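Local coordinates for protein cytochrome C (Marichromatium purpuratum 984, PDB 5LO9) that probably oxidises thiosulfate to tetrathionate, and may run the reverse reaction, passing electrons along a row of covalently bound c-type hemes, at residues G378-D390 with M436-N449. Sequence-based numbering, arbitrary orientation.
Sequences GYPRLQPPAEGFD and MHRVDTAAAFIAAN. With HEC (heme c), chain F.
Y379 lays one face of its ring over the backbone-proximal end of F445: CB of F445 stands 3.9 Å from the centroid of the Y379 ring, close to the ring normal. The two ring planes meet obliquely at 58°, with CE1 of Y379 near the plane of the F445 ring, 3.4 Å from CD1 of F445. CE of M436 lies over one face of F445 and CB of N449 over the other, so that the ring lies between them, while CE2 of F445 touches C2A of heme c. A chi1 of 174° sends the F445 ring past Y379 toward that heme. This is the tight part, between two hemes: Y379 also borders a second heme c, and its OH is hydrogen-bonded to O of C290.

L382 makes a second packed point, its isobutyl group set against A443, A444 and A447, with CD1 of L382 3.9 Å from CB of A443. The looser side is watery: one water bridges the carbonyl oxygens of P380 and A444, another links N of L382 to O of D440. The loop then swings off through the type I beta turn from P385 to G388, with A386 and E387 exposed, and returns at F389, whose ring face receives CG1 of V439. There F389 also packs on helix 460-470, so the loop leading from helix 351-363 to helix 391-401 wraps along helix 439-449.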
loop_
_atom_site.group_PDB
_atom_site.type_symbol
_atom_site.label_atom_id
_atom_site.label_comp_id
_atom_site.label_asym_id
_atom_site.label_seq_id
_atom_site.Cartn_x
_atom_site.Cartn_y
_atom_site.Cartn_z
ATOM N N GLY A 378 4.389 -7.230 15.862
ATOM C CA GLY A 378 5.711 -7.801 16.058
ATOM C C GLY A 378 5.747 -8.857 17.149
ATOM O O GLY A 378 4.796 -9.604 17.385
ATOM N N TYR A 379 6.858 -8.923 17.803
ATOM C CA TYR A 379 7.062 -9.804 18.936
ATOM C C TYR A 379 7.197 -9.005 20.216
ATOM O O TYR A 379 7.753 -7.904 20.200
ATOM C CB TYR A 379 8.328 -10.626 18.746
ATOM C CG TYR A 379 8.393 -11.412 17.427
ATOM C CD1 TYR A 379 7.269 -12.011 16.874
ATOM C CD2 TYR A 379 9.587 -11.556 16.755
ATOM C CE1 TYR A 379 7.356 -12.734 15.678
ATOM C CE2 TYR A 379 9.677 -12.259 15.562
ATOM C CZ TYR A 379 8.569 -12.847 15.036
ATOM O OH TYR A 379 8.704 -13.537 13.862
ATOM N N PRO A 380 6.708 -9.505 21.348
ATOM C CA PRO A 380 6.883 -8.746 22.604
ATOM C C PRO A 380 8.349 -8.690 23.002
ATOM O O PRO A 380 8.994 -9.726 23.197
ATOM C CB PRO A 380 6.049 -9.533 23.616
ATOM C CG PRO A 380 5.084 -10.315 22.774
ATOM C CD PRO A 380 5.805 -10.658 21.521
ATOM N N ARG A 381 8.880 -7.478 23.098
ATOM C CA ARG A 381 10.279 -7.305 23.459
ATOM C C ARG A 381 10.505 -7.705 24.914
ATOM O O ARG A 381 9.662 -7.459 25.784
ATOM C CB ARG A 381 10.701 -5.855 23.236
ATOM C CG ARG A 381 12.203 -5.643 22.977
ATOM C CD ARG A 381 12.520 -4.159 22.664
ATOM N NE ARG A 381 11.471 -3.553 21.834
ATOM C CZ ARG A 381 11.497 -3.433 20.505
ATOM N NH1 ARG A 381 12.552 -3.860 19.813
ATOM N NH2 ARG A 381 10.460 -2.872 19.869
ATOM N N LEU A 382 11.644 -8.350 25.157
ATOM C CA LEU A 382 12.076 -8.819 26.465
ATOM C C LEU A 382 13.124 -7.887 27.047
ATOM O O LEU A 382 13.879 -7.247 26.309
ATOM C CB LEU A 382 12.705 -10.205 26.367
ATOM C CG LEU A 382 11.897 -11.304 25.708
ATOM C CD1 LEU A 382 12.740 -12.573 25.653
ATOM C CD2 LEU A 382 10.660 -11.511 26.474
ATOM N N GLN A 383 13.201 -7.851 28.377
ATOM C CA GLN A 383 14.294 -7.138 29.023
ATOM C C GLN A 383 15.592 -7.909 28.833
ATOM O O GLN A 383 15.611 -9.141 28.990
ATOM C CB GLN A 383 13.986 -6.891 30.500
ATOM C CG GLN A 383 15.146 -6.194 31.265
ATOM C CD GLN A 383 15.329 -4.671 30.994
ATOM O OE1 GLN A 383 16.472 -4.181 30.941
ATOM N NE2 GLN A 383 14.216 -3.919 30.846
ATOM N N PRO A 384 16.678 -7.260 28.427
ATOM C CA PRO A 384 17.903 -7.991 28.188
ATOM C C PRO A 384 18.450 -8.511 29.500
ATOM O O PRO A 384 18.287 -7.872 30.552
ATOM C CB PRO A 384 18.836 -6.950 27.557
ATOM C CG PRO A 384 18.311 -5.658 27.997
ATOM C CD PRO A 384 16.843 -5.834 28.091
ATOM N N PRO A 385 19.084 -9.675 29.495
ATOM C CA PRO A 385 19.542 -10.281 30.747
ATOM C C PRO A 385 20.788 -9.596 31.289
ATOM O O PRO A 385 21.765 -9.386 30.564
ATOM C CB PRO A 385 19.831 -11.736 30.354
ATOM C CG PRO A 385 20.084 -11.700 28.875
ATOM C CD PRO A 385 19.586 -10.386 28.312
ATOM N N ALA A 386 20.753 -9.286 32.590
ATOM C CA ALA A 386 21.930 -8.729 33.247
ATOM C C ALA A 386 23.105 -9.685 33.135
ATOM O O ALA A 386 24.220 -9.258 32.807
ATOM C CB ALA A 386 21.619 -8.431 34.714
ATOM N N GLU A 387 22.865 -10.987 33.336
ATOM C CA GLU A 387 23.927 -11.989 33.410
ATOM C C GLU A 387 24.153 -12.741 32.090
ATOM O O GLU A 387 24.640 -13.882 32.097
ATOM C CB GLU A 387 23.618 -12.959 34.551
ATOM C CG GLU A 387 23.080 -12.239 35.835
ATOM C CD GLU A 387 23.084 -13.114 37.111
ATOM O OE1 GLU A 387 24.164 -13.636 37.504
ATOM O OE2 GLU A 387 21.996 -13.263 37.721
ATOM N N GLY A 388 23.826 -12.115 30.956
ATOM C CA GLY A 388 24.163 -12.655 29.654
ATOM C C GLY A 388 23.265 -13.789 29.189
ATOM O O GLY A 388 22.177 -14.013 29.713
ATOM N N PHE A 389 23.738 -14.525 28.185
ATOM C CA PHE A 389 22.987 -15.683 27.728
ATOM C C PHE A 389 23.932 -16.841 27.497
ATOM O O PHE A 389 25.035 -16.666 26.981
ATOM C CB PHE A 389 22.136 -15.463 26.460
ATOM C CG PHE A 389 22.627 -14.407 25.521
ATOM C CD1 PHE A 389 23.646 -14.660 24.656
ATOM C CD2 PHE A 389 21.980 -13.179 25.451
ATOM C CE1 PHE A 389 24.055 -13.681 23.754
ATOM C CE2 PHE A 389 22.385 -12.203 24.573
ATOM C CZ PHE A 389 23.424 -12.456 23.726
ATOM N N ASP A 390 23.468 -18.019 27.908
ATOM C CA ASP A 390 24.270 -19.224 28.044
ATOM C C ASP A 390 23.798 -20.271 27.037
ATOM O O ASP A 390 22.762 -20.914 27.228
ATOM C CB ASP A 390 24.152 -19.686 29.500
ATOM C CG ASP A 390 24.722 -21.060 29.752
ATOM O OD1 ASP A 390 25.548 -21.579 28.943
ATOM O OD2 ASP A 390 24.321 -21.602 30.806
ATOM N N MET A 436 15.576 -12.935 12.219
ATOM C CA MET A 436 15.509 -14.049 13.160
ATOM C C MET A 436 16.895 -14.571 13.591
ATOM O O MET A 436 16.985 -15.297 14.589
ATOM C CB MET A 436 14.685 -15.191 12.533
ATOM C CG MET A 436 14.227 -16.276 13.515
ATOM S SD MET A 436 13.048 -15.637 14.789
ATOM C CE MET A 436 11.471 -15.706 13.886
ATOM N N HIS A 437 17.980 -14.229 12.888
ATOM C CA HIS A 437 19.309 -14.634 13.343
ATOM C C HIS A 437 19.765 -13.836 14.564
ATOM O O HIS A 437 20.763 -14.203 15.180
ATOM C CB HIS A 437 20.352 -14.515 12.195
ATOM C CG HIS A 437 21.114 -13.220 12.179
ATOM N ND1 HIS A 437 20.664 -12.102 11.512
ATOM C CD2 HIS A 437 22.282 -12.857 12.773
ATOM C CE1 HIS A 437 21.524 -11.107 11.688
ATOM N NE2 HIS A 437 22.513 -11.537 12.449
ATOM N N ARG A 438 19.078 -12.762 14.931
ATOM C CA ARG A 438 19.448 -12.008 16.128
ATOM C C ARG A 438 18.900 -12.689 17.368
ATOM O O ARG A 438 17.816 -13.283 17.348
ATOM C CB ARG A 438 18.906 -10.572 16.113
ATOM C CG ARG A 438 19.646 -9.620 15.220
ATOM C CD ARG A 438 19.024 -8.273 15.218
ATOM N NE ARG A 438 19.009 -7.591 16.524
ATOM C CZ ARG A 438 19.784 -6.554 16.862
ATOM N NH1 ARG A 438 20.675 -6.060 16.003
ATOM N NH2 ARG A 438 19.672 -5.997 18.069
ATOM N N VAL A 439 19.650 -12.558 18.462
ATOM C CA VAL A 439 19.302 -13.257 19.689
ATOM C C VAL A 439 18.086 -12.619 20.332
ATOM O O VAL A 439 17.160 -13.321 20.750
ATOM C CB VAL A 439 20.506 -13.288 20.647
ATOM C CG1 VAL A 439 20.122 -13.903 21.950
ATOM C CG2 VAL A 439 21.618 -14.120 20.063
ATOM N N ASP A 440 18.039 -11.282 20.371
ATOM C CA ASP A 440 16.895 -10.584 20.973
ATOM C C ASP A 440 15.620 -10.815 20.183
ATOM O O ASP A 440 14.559 -11.053 20.772
ATOM C CB ASP A 440 17.145 -9.070 21.115
ATOM C CG ASP A 440 17.530 -8.369 19.794
ATOM O OD1 ASP A 440 17.582 -7.112 19.800
ATOM O OD2 ASP A 440 17.858 -9.043 18.785
ATOM N N THR A 441 15.706 -10.782 18.858
ATOM C CA THR A 441 14.509 -10.982 18.065
ATOM C C THR A 441 13.986 -12.407 18.195
ATOM O O THR A 441 12.791 -12.614 18.419
ATOM C CB THR A 441 14.797 -10.636 16.623
ATOM O OG1 THR A 441 15.159 -9.264 16.555
ATOM C CG2 THR A 441 13.592 -10.864 15.802
ATOM N N ALA A 442 14.861 -13.404 18.056
ATOM C CA ALA A 442 14.408 -14.783 18.172
ATOM C C ALA A 442 13.978 -15.098 19.594
ATOM O O ALA A 442 13.056 -15.896 19.811
ATOM C CB ALA A 442 15.494 -15.738 17.721
ATOM N N ALA A 443 14.622 -14.494 20.580
ATOM C CA ALA A 443 14.186 -14.756 21.943
ATOM C C ALA A 443 12.773 -14.253 22.150
ATOM O O ALA A 443 11.947 -14.908 22.798
ATOM C CB ALA A 443 15.129 -14.104 22.942
ATOM N N ALA A 444 12.463 -13.094 21.588
ATOM C CA ALA A 444 11.117 -12.596 21.763
ATOM C C ALA A 444 10.110 -13.467 21.026
ATOM O O ALA A 444 9.016 -13.729 21.533
ATOM C CB ALA A 444 11.054 -11.167 21.296
ATOM N N PHE A 445 10.458 -13.944 19.840
ATOM C CA PHE A 445 9.546 -14.842 19.159
ATOM C C PHE A 445 9.287 -16.075 19.995
ATOM O O PHE A 445 8.131 -16.467 20.205
ATOM C CB PHE A 445 10.104 -15.244 17.815
ATOM C CG PHE A 445 9.279 -16.289 17.120
ATOM C CD1 PHE A 445 8.078 -15.961 16.558
ATOM C CD2 PHE A 445 9.721 -17.594 17.031
ATOM C CE1 PHE A 445 7.320 -16.914 15.899
ATOM C CE2 PHE A 445 8.971 -18.545 16.388
ATOM C CZ PHE A 445 7.759 -18.200 15.815
ATOM N N ILE A 446 10.367 -16.692 20.483
ATOM C CA ILE A 446 10.276 -17.972 21.183
ATOM C C ILE A 446 9.457 -17.846 22.473
ATOM O O ILE A 446 8.528 -18.643 22.731
ATOM C CB ILE A 446 11.693 -18.513 21.460
ATOM C CG1 ILE A 446 12.299 -19.090 20.171
ATOM C CG2 ILE A 446 11.685 -19.536 22.624
ATOM C CD1 ILE A 446 13.803 -19.218 20.201
ATOM N N ALA A 447 9.826 -16.886 23.329
ATOM C CA ALA A 447 9.149 -16.735 24.614
ATOM C C ALA A 447 7.654 -16.680 24.434
ATOM O O ALA A 447 6.905 -17.278 25.219
ATOM C CB ALA A 447 9.594 -15.466 25.320
ATOM N N ALA A 448 7.201 -15.995 23.381
ATOM C CA ALA A 448 5.773 -15.802 23.134
ATOM C C ALA A 448 5.120 -16.906 22.307
ATOM O O ALA A 448 3.900 -17.069 22.390
ATOM C CB ALA A 448 5.525 -14.472 22.419
ATOM N N ASN A 449 5.874 -17.672 21.513
ATOM C CA ASN A 449 5.246 -18.506 20.501
ATOM C C ASN A 449 5.736 -19.931 20.448
ATOM O O ASN A 449 5.100 -20.743 19.755
ATOM C CB ASN A 449 5.422 -17.877 19.122
ATOM C CG ASN A 449 4.690 -16.580 19.028
ATOM O OD1 ASN A 449 3.461 -16.548 19.030
ATOM N ND2 ASN A 449 5.426 -15.497 19.009
HETATM FE FE HEC F . 8.990 -24.217 16.799
HETATM C CHA HEC F . 8.325 -22.290 13.966
HETATM C CHB HEC F . 11.738 -22.210 17.595
HETATM C CHC HEC F . 9.328 -25.916 19.797
HETATM C CHD HEC F . 6.646 -26.626 15.717
HETATM N NA HEC F . 9.887 -22.549 15.927
HETATM C C1A HEC F . 9.491 -21.939 14.799
HETATM C C2A HEC F . 10.379 -20.797 14.447
HETATM C C3A HEC F . 11.362 -20.765 15.514
HETATM C C4A HEC F . 10.967 -21.910 16.378
HETATM C CMA HEC F . 12.484 -19.783 15.655
HETATM C CAA HEC F . 10.319 -19.834 13.306
HETATM C CBA HEC F . 11.658 -19.904 12.563
HETATM C CGA HEC F . 11.556 -20.450 11.166
HETATM O O1A HEC F . 10.438 -20.762 10.729
HETATM O O2A HEC F . 12.623 -20.568 10.525
HETATM N NB HEC F . 10.297 -24.074 18.403
HETATM C C1B HEC F . 11.315 -23.235 18.544
HETATM C C2B HEC F . 12.035 -23.413 19.825
HETATM C C3B HEC F . 11.316 -24.501 20.480
HETATM C C4B HEC F . 10.244 -24.816 19.508
HETATM C CMB HEC F . 13.224 -22.666 20.307
HETATM C CAB HEC F . 11.567 -25.125 21.827
HETATM C CBB HEC F . 11.427 -24.028 22.854
HETATM N NC HEC F . 8.155 -25.956 17.608
HETATM C C1C HEC F . 8.414 -26.465 18.804
HETATM C C2C HEC F . 7.712 -27.730 19.076
HETATM C C3C HEC F . 6.921 -27.953 17.881
HETATM C C4C HEC F . 7.293 -26.794 17.028
HETATM C CMC HEC F . 7.826 -28.571 20.304
HETATM C CAC HEC F . 6.004 -29.086 17.497
HETATM C CBC HEC F . 4.916 -29.446 18.452
HETATM N ND HEC F . 7.712 -24.402 15.161
HETATM C C1D HEC F . 6.857 -25.406 14.913
HETATM C C2D HEC F . 6.085 -25.170 13.664
HETATM C C3D HEC F . 6.569 -23.893 13.169
HETATM C C4D HEC F . 7.570 -23.505 14.171
HETATM C CMD HEC F . 5.037 -26.012 13.033
HETATM C CAD HEC F . 6.128 -23.203 11.925
HETATM C CBD HEC F . 4.771 -22.580 12.238
HETATM C CGD HEC F . 3.795 -22.703 11.075
HETATM O O1D HEC F . 4.086 -23.300 10.023
HETATM O O2D HEC F . 2.671 -22.210 11.209
HETATM O O HOH W 1 8.311 -12.258 23.706
HETATM O O HOH W 2 13.551 -9.083 23.046
#